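Local structure of Aln2 (Streptomyces sp. CM020, 6P7L) at the interface of chains A and B. The protein is a noncanonical NTF2-like, SnoaL-type protein of Streptomyces that probably takes part in biosynthesis of the polyketide antibiotic alnumycin. Sequence-based numbering; all coordinates share one arbitrary frame. Chains: chain A/B, Aln2.

Contact 1: the interface of chains A and B. Residues chain A 105, 107, 119, 121, 140; chain B 45, 49, 100.
Helix 34-52 and strand 98-104 of chain B lie against strands 106-110, 116-127 and 139-148 of chain A and against A:Met105, the one-residue break between strands 98-104 and 106-110. B:His49 buries more surface than any other residue of this patch. Its NE2 donates a hydrogen bond of 2.7 Å to the main-chain O of A:Met105; the nitrogen approaches in the carbonyl plane, but the oxygen sits 23° out of the imidazole plane and the bond is bent at the hydrogen. ND1 meets a water at 2.8 Å, lying in the imidazole plane, which passes the contact on to OG of A:Ser119. That hydroxyl is also hydrogen-bonded to OG1 of A:Thr107. With both nitrogens engaged, rotation of the imidazole is probably restrained. A:Phe140 points its edge at one imidazole face, CE2 standing 3.8 Å above the ring centre, the planes 72° apart. A:Tyr121 runs antiparallel alongside the histidine, CE1 3.4 Å from CD2 of B:His49. B:Arg100 bends at chi2 (-72°) and lays CD over the tyrosine ring centre, while CB of the poorly ordered A:Met105 covers the opposite face near the rim. NH1 of B:Arg100 lies by CE1 of A:Tyr121, and CD2 of A:Phe140 stands over one guanidinium face, offset to the rim. CB of B:Ala45 packs on the A:Met105 backbone and CG2 of A:Thr107. The site lies on the sheet surface of chain A, met by helix and strand of chain B.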
# COMPACT_ATOMS: atom_id res chain seq x y z
N MET A 105 4.38 2.41 3.69
CA MET A 105 5.40 3.36 4.16
C MET A 105 6.57 2.62 4.81
O MET A 105 6.98 2.93 5.95
CB MET A 105 4.84 4.39 5.15
CG MET A 105 3.93 5.51 4.69
SD MET A 105 4.36 6.40 3.18
CE MET A 105 3.35 5.20 2.31
N THR A 107 10.32 1.41 5.41
CA THR A 107 11.76 1.60 5.30
C THR A 107 12.44 0.24 5.37
O THR A 107 11.99 -0.68 6.08
CB THR A 107 12.34 2.52 6.39
OG1 THR A 107 12.10 1.95 7.68
CG2 THR A 107 11.74 3.94 6.30
N SER A 119 10.73 -0.83 9.05
CA SER A 119 9.72 -0.14 9.84
C SER A 119 8.61 0.20 8.87
O SER A 119 8.86 0.55 7.70
CB SER A 119 10.26 1.13 10.53
OG SER A 119 10.37 2.23 9.63
N TYR A 121 4.00 1.07 8.48
CA TYR A 121 2.64 1.19 8.98
C TYR A 121 1.87 -0.10 8.67
O TYR A 121 2.04 -0.68 7.60
CB TYR A 121 1.92 2.34 8.30
CG TYR A 121 2.52 3.73 8.48
CD1 TYR A 121 3.53 3.97 9.38
CD2 TYR A 121 2.05 4.80 7.73
CE1 TYR A 121 4.05 5.26 9.56
CE2 TYR A 121 2.57 6.07 7.88
CZ TYR A 121 3.56 6.29 8.82
OH TYR A 121 4.03 7.57 9.02
N PHE A 140 2.46 0.92 14.18
CA PHE A 140 3.79 1.13 13.66
C PHE A 140 4.62 -0.08 14.04
O PHE A 140 4.75 -0.40 15.23
CB PHE A 140 4.42 2.38 14.21
CG PHE A 140 5.68 2.78 13.50
CD1 PHE A 140 6.91 2.28 13.88
CD2 PHE A 140 5.62 3.65 12.43
CE1 PHE A 140 8.07 2.67 13.23
CE2 PHE A 140 6.80 4.04 11.75
CZ PHE A 140 8.01 3.54 12.17
N ALA B 45 8.56 7.03 2.41
CA ALA B 45 8.40 6.42 3.72
C ALA B 45 8.98 7.34 4.79
O ALA B 45 8.33 7.66 5.79
CB ALA B 45 9.08 5.05 3.77
N HIS B 49 6.85 9.32 7.65
CA HIS B 49 7.11 9.00 9.05
C HIS B 49 7.39 10.26 9.84
O HIS B 49 6.93 10.41 10.98
CB HIS B 49 8.29 8.04 9.23
CG HIS B 49 8.04 6.65 8.77
ND1 HIS B 49 8.97 5.65 8.92
CD2 HIS B 49 6.99 6.10 8.11
CE1 HIS B 49 8.51 4.54 8.37
NE2 HIS B 49 7.31 4.79 7.88
N ARG B 100 -1.87 8.55 10.16
CA ARG B 100 -0.97 7.77 9.31
C ARG B 100 -1.34 8.02 7.86
O ARG B 100 -2.49 7.85 7.49
CB ARG B 100 -1.05 6.27 9.62
CG ARG B 100 -0.64 5.94 11.02
CD ARG B 100 0.87 6.07 11.18
NE ARG B 100 1.27 5.83 12.56
CZ ARG B 100 2.39 6.28 13.11
NH1 ARG B 100 3.27 7.00 12.42
NH2 ARG B 100 2.64 6.02 14.40
O HOH W 1 11.36 5.21 10.40

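Contact 2: the interface of chains A and B. Residues chain A 104-105, 121; chain B 44, 48, 101-103.
A:Asp104 swings CG anti to its own nitrogen (chi1 -154°), which carries the carboxylate to the backbone of B:Phe103, while A:Met105 folds back at chi2 and chi3 (-44° and 91°) and sends its thioether between helix 34-52 and strand 98-104 of chain B. OD2 of A:Asp104 lies 3.0 Å from the amide N of B:Phe103 in a weak, strongly bent hydrogen bond. The same oxygen comes within 2.7 Å of the main-chain O of B:Phe103, a doubtful contact between two acceptors on which nothing should rest. OD1 turns back to the amide of A:Met105 in a weak bond within chain A, which may help to orient the carboxylate. Beside it, CB of A:Asp104 packs on the benzo part of the B:Trp102 indole, 3.4 Å from CE3. Further along the same indole, CH2 meets CB of A:Tyr121. The tyrosine ring presents its edge to the strand, with the main-chain O of B:His101 in the ring plane, 3.3 Å from CE2, and its phenolic OH comes near the main-chain O of B:Met48. The A:Met105 side chain crosses B:Met48 at a slant, SD lying 3.8 Å from CG of that residue and also beside its CB. Its methyl CE reaches CB of B:Phe103 at 3.9 Å, though the poor order of A:Met105 makes these contacts approximate. The site thereby seats the end of strand 98-104 of chain A against its counterpart in chain B, and would help to hold the two copies together if this pairing persists outside the crystal.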
# COMPACT_ATOMS: atom_id res chain seq x y z
N ASP A 104 2.32 -0.42 4.67
CA ASP A 104 2.71 0.68 3.80
C ASP A 104 3.78 1.50 4.48
O ASP A 104 4.08 1.32 5.68
CB ASP A 104 1.48 1.53 3.45
CG ASP A 104 1.59 2.26 2.13
OD1 ASP A 104 2.54 2.02 1.34
OD2 ASP A 104 0.69 3.09 1.90
N MET A 105 4.38 2.41 3.69
CA MET A 105 5.40 3.36 4.16
C MET A 105 6.57 2.62 4.81
O MET A 105 6.98 2.93 5.95
CB MET A 105 4.84 4.39 5.15
CG MET A 105 3.93 5.51 4.69
SD MET A 105 4.36 6.40 3.18
CE MET A 105 3.35 5.20 2.31
N TYR A 121 4.00 1.07 8.48
CA TYR A 121 2.64 1.19 8.98
C TYR A 121 1.87 -0.10 8.67
O TYR A 121 2.04 -0.68 7.60
CB TYR A 121 1.92 2.34 8.30
CG TYR A 121 2.52 3.73 8.48
CD1 TYR A 121 3.53 3.97 9.38
CD2 TYR A 121 2.05 4.80 7.73
CE1 TYR A 121 4.05 5.26 9.56
CE2 TYR A 121 2.57 6.07 7.88
CZ TYR A 121 3.56 6.29 8.82
OH TYR A 121 4.03 7.57 9.02
N TYR B 44 9.64 8.62 0.35
CA TYR B 44 8.29 8.88 0.82
C TYR B 44 8.05 8.24 2.18
O TYR B 44 7.42 8.86 3.05
CB TYR B 44 7.29 8.38 -0.22
CG TYR B 44 7.09 9.28 -1.43
CD1 TYR B 44 6.91 10.65 -1.29
CD2 TYR B 44 7.07 8.77 -2.71
CE1 TYR B 44 6.69 11.48 -2.40
CE2 TYR B 44 6.85 9.55 -3.81
CZ TYR B 44 6.68 10.93 -3.66
OH TYR B 44 6.46 11.72 -4.76
N MET B 48 6.91 10.72 5.23
CA MET B 48 5.64 10.59 5.93
C MET B 48 5.86 10.18 7.38
O MET B 48 5.11 10.61 8.26
CB MET B 48 4.73 9.58 5.23
CG MET B 48 4.17 10.11 3.91
SD MET B 48 3.29 11.68 4.13
CE MET B 48 4.53 12.79 3.57
N HIS B 101 -0.35 8.43 7.05
CA HIS B 101 -0.53 8.68 5.62
C HIS B 101 -0.28 7.36 4.89
O HIS B 101 0.67 6.64 5.20
CB HIS B 101 0.43 9.78 5.11
CG HIS B 101 -0.04 11.19 5.40
ND1 HIS B 101 -0.00 11.72 6.67
CD2 HIS B 101 -0.60 12.14 4.61
CE1 HIS B 101 -0.51 12.94 6.65
NE2 HIS B 101 -0.89 13.22 5.42
N TRP B 102 -1.16 7.05 3.94
CA TRP B 102 -1.08 5.83 3.13
C TRP B 102 -1.01 6.29 1.69
O TRP B 102 -1.88 7.04 1.25
CB TRP B 102 -2.33 4.94 3.34
CG TRP B 102 -2.52 4.54 4.77
CD1 TRP B 102 -3.07 5.27 5.76
CD2 TRP B 102 -2.10 3.30 5.36
NE1 TRP B 102 -3.01 4.58 6.96
CE2 TRP B 102 -2.42 3.36 6.73
CE3 TRP B 102 -1.51 2.14 4.86
CZ2 TRP B 102 -2.18 2.29 7.60
CZ3 TRP B 102 -1.25 1.08 5.74
CH2 TRP B 102 -1.57 1.18 7.10
N PHE B 103 0.04 5.88 0.96
CA PHE B 103 0.18 6.10 -0.48
C PHE B 103 0.02 4.78 -1.23
O PHE B 103 0.39 3.71 -0.73
CB PHE B 103 1.55 6.69 -0.86
CG PHE B 103 1.85 8.05 -0.30
CD1 PHE B 103 0.93 8.78 0.44
CD2 PHE B 103 3.11 8.62 -0.53
CE1 PHE B 103 1.25 10.03 0.95
CE2 PHE B 103 3.45 9.88 -0.03
CZ PHE B 103 2.53 10.59 0.71

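The centres of contact 1 and contact 2, taken over their C-alpha atoms, are about 5 Å apart, and A:Met105 and A:Tyr121 belong to both, making them adjoining parts of one continuous surface. Helix 34-52 and strand 98-104 of chain B also serve each contact, with successive residues of the strand facing different groups of chain A. The interface as a whole departs from an exact two-fold, so the two chains need not contribute the same residues. The deposited assembly holds three copies of Aln2, and this pairing may or may not be the biological one.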